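Local coordinates for protein AA9 family lytic polysaccharide monooxygenase cel61B (Hypocrea jecorina, PDB 2VTC) that cleaves cellulose oxidatively as a copper-dependent lytic polysaccharide monooxygenase, attacking the glycosidic bonds of crystalline and amorphous chains, at residues N190-Y195 / I228-Y233. Sequence-based numbering, arbitrary orientation.
Sequences NGMQNY and ILFNPY. With NI (nickel (II) ion), chain E.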
loop_
_atom_site.group_PDB
_atom_site.type_symbol
_atom_site.label_atom_id
_atom_site.label_comp_id
_atom_site.label_asym_id
_atom_site.label_seq_id
_atom_site.Cartn_x
_atom_site.Cartn_y
_atom_site.Cartn_z
ATOM N N ASN A 190 17.751 7.803 -5.987
ATOM C CA ASN A 190 16.585 8.540 -5.504
ATOM C C ASN A 190 15.442 8.646 -6.521
ATOM O O ASN A 190 14.486 9.402 -6.326
ATOM C CB ASN A 190 17.008 9.926 -4.960
ATOM C CG ASN A 190 16.013 10.488 -3.967
ATOM O OD1 ASN A 190 15.516 11.618 -4.111
ATOM N ND2 ASN A 190 15.704 9.694 -2.957
ATOM N N GLY A 191 15.501 7.850 -7.599
ATOM C CA GLY A 191 14.499 7.953 -8.667
ATOM C C GLY A 191 13.199 7.183 -8.522
ATOM O O GLY A 191 12.169 7.618 -9.032
ATOM N N MET A 192 13.255 6.034 -7.834
ATOM C CA MET A 192 12.055 5.234 -7.533
ATOM C C MET A 192 11.007 6.087 -6.818
ATOM O O MET A 192 11.356 6.891 -5.936
ATOM C CB MET A 192 12.434 4.026 -6.655
ATOM C CG MET A 192 11.273 3.086 -6.358
ATOM S SD MET A 192 10.418 2.380 -7.807
ATOM C CE MET A 192 11.446 0.938 -8.074
ATOM N N GLN A 193 9.743 5.939 -7.205
ATOM C CA GLN A 193 8.665 6.686 -6.544
ATOM C C GLN A 193 7.749 5.715 -5.809
ATOM O O GLN A 193 7.052 4.943 -6.455
ATOM C CB GLN A 193 7.833 7.509 -7.536
ATOM C CG GLN A 193 8.646 8.563 -8.297
ATOM C CD GLN A 193 7.880 9.304 -9.394
ATOM O OE1 GLN A 193 8.441 10.238 -9.997
ATOM N NE2 GLN A 193 6.661 8.921 -9.673
ATOM N N ASN A 194 7.658 5.830 -4.467
ATOM C CA ASN A 194 6.794 4.921 -3.686
ATOM C C ASN A 194 5.445 5.566 -3.368
ATOM O O ASN A 194 5.407 6.719 -2.881
ATOM C CB ASN A 194 7.458 4.498 -2.351
ATOM C CG ASN A 194 8.631 3.539 -2.519
ATOM O OD1 ASN A 194 8.717 2.500 -1.819
ATOM N ND2 ASN A 194 9.579 3.897 -3.354
ATOM N N TYR A 195 4.361 4.827 -3.584
ATOM C CA TYR A 195 3.006 5.315 -3.289
ATOM C C TYR A 195 2.303 4.371 -2.296
ATOM O O TYR A 195 1.430 3.619 -2.699
ATOM C CB TYR A 195 2.139 5.444 -4.567
ATOM C CG TYR A 195 2.686 6.398 -5.627
ATOM C CD1 TYR A 195 2.165 7.691 -5.762
ATOM C CD2 TYR A 195 3.732 6.003 -6.487
ATOM C CE1 TYR A 195 2.686 8.593 -6.729
ATOM C CE2 TYR A 195 4.255 6.893 -7.465
ATOM C CZ TYR A 195 3.719 8.173 -7.577
ATOM O OH TYR A 195 4.234 9.034 -8.544
ATOM N N ILE A 228 15.102 -1.484 -6.684
ATOM C CA ILE A 228 14.846 -0.066 -6.404
ATOM C C ILE A 228 15.641 0.819 -7.384
ATOM O O ILE A 228 15.106 1.802 -7.933
ATOM C CB ILE A 228 15.233 0.310 -4.937
ATOM C CG1 ILE A 228 14.292 -0.370 -3.921
ATOM C CG2 ILE A 228 15.321 1.865 -4.727
ATOM C CD1 ILE A 228 12.811 0.020 -3.998
ATOM N N LEU A 229 16.899 0.430 -7.577
ATOM C CA LEU A 229 17.825 1.129 -8.487
ATOM C C LEU A 229 18.191 0.185 -9.649
ATOM O O LEU A 229 18.975 -0.745 -9.469
ATOM C CB LEU A 229 19.074 1.539 -7.733
ATOM C CG LEU A 229 20.177 2.309 -8.493
ATOM C CD1 LEU A 229 19.690 3.700 -8.887
ATOM C CD2 LEU A 229 21.451 2.370 -7.675
ATOM N N PHE A 230 17.581 0.438 -10.800
ATOM C CA PHE A 230 17.708 -0.453 -11.967
ATOM C C PHE A 230 17.230 0.254 -13.216
ATOM O O PHE A 230 16.513 1.250 -13.154
ATOM C CB PHE A 230 16.928 -1.774 -11.742
ATOM C CG PHE A 230 15.444 -1.647 -11.955
ATOM C CD1 PHE A 230 14.844 -2.102 -13.130
ATOM C CD2 PHE A 230 14.629 -1.063 -10.978
ATOM C CE1 PHE A 230 13.484 -1.958 -13.356
ATOM C CE2 PHE A 230 13.263 -0.937 -11.173
ATOM C CZ PHE A 230 12.667 -1.390 -12.359
ATOM N N ASN A 231 17.601 -0.287 -14.382
ATOM C CA ASN A 231 17.228 0.327 -15.639
ATOM C C ASN A 231 15.940 -0.290 -16.194
ATOM O O ASN A 231 15.940 -1.457 -16.575
ATOM C CB ASN A 231 18.389 0.174 -16.648
ATOM C CG ASN A 231 18.143 0.911 -17.945
ATOM O OD1 ASN A 231 17.157 1.635 -18.102
ATOM N ND2 ASN A 231 19.053 0.709 -18.910
ATOM N N PRO A 232 14.832 0.477 -16.240
ATOM C CA PRO A 232 13.583 -0.064 -16.788
ATOM C C PRO A 232 13.480 -0.026 -18.323
ATOM O O PRO A 232 12.515 -0.532 -18.888
ATOM C CB PRO A 232 12.518 0.845 -16.179
ATOM C CG PRO A 232 13.238 2.191 -16.081
ATOM C CD PRO A 232 14.673 1.869 -15.768
ATOM N N TYR A 233 14.463 0.570 -18.983
ATOM C CA TYR A 233 14.367 0.845 -20.419
ATOM C C TYR A 233 15.268 -0.079 -21.227
ATOM O O TYR A 233 15.889 0.331 -22.214
ATOM C CB TYR A 233 14.692 2.317 -20.690
ATOM C CG TYR A 233 13.738 3.261 -19.995
ATOM C CD1 TYR A 233 12.365 3.152 -20.191
ATOM C CD2 TYR A 233 14.204 4.259 -19.146
ATOM C CE1 TYR A 233 11.467 4.005 -19.552
ATOM C CE2 TYR A 233 13.312 5.135 -18.500
ATOM C CZ TYR A 233 11.943 4.993 -18.715
ATOM O OH TYR A 233 11.023 5.831 -18.117
HETATM NI NI NI E . 2.856 10.148 -10.316
HETATM O O HOH W 1 15.909 4.623 -7.911
HETATM O O HOH W 2 2.296 11.526 -11.868
HETATM O O HOH W 3 4.009 10.478 -10.142
#
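One water joins Met192 to Ile228: hydrogen-bonded to Ile228 O, at 2.9 Å, it accepts from Met192 N, at 3.0 Å. Alongside the same carbonyl oxygen runs the methionine side chain, with Met192 CB 3.7 Å from Ile228 O and the terminal methyl also close to that oxygen, so the chain curls around it. With CG anti to the backbone N (chi1 -176°) and two further bends at chi2 and chi3, the methionine doubles round until CE passes the Ile228 backbone and meets Phe230, where Met192 CE stands 4.1 Å from CE2, at the edge of the ring and near its plane. Ile228 crosses this side chain at about a right angle and touches it with both branches: CG2 lies 4.1 Å from Met192 CB, and CD1 reaches CG. Leu181 of strand 172-182 touches both Met192 and Ile228, so the loop after strand 215-216, carrying Ile228 and Phe230, is laid against the beta-sandwich of this AA9 enzyme beside the start of strand 193-204. Phe230 also meets the ring of Tyr239, and its backbone is hydrogen-bonded to Ala186. Further along the loop, Asn231 OD1 accepts from Tyr233 N at 3.0 Å, closing an Asx turn; the N-H lies well above the carbonyl plane. Pro232 CG sits 3.7 Å above the centre of the Tyr233 ring. From Met192 the chain runs straight into strand 193-204 and the metal site: Gln193 is, by similarity, an oxygen-binding residue, and Tyr195 OH lies 2.5 Å from the nickel ion, which occupies the catalytic copper site with His20 and His108.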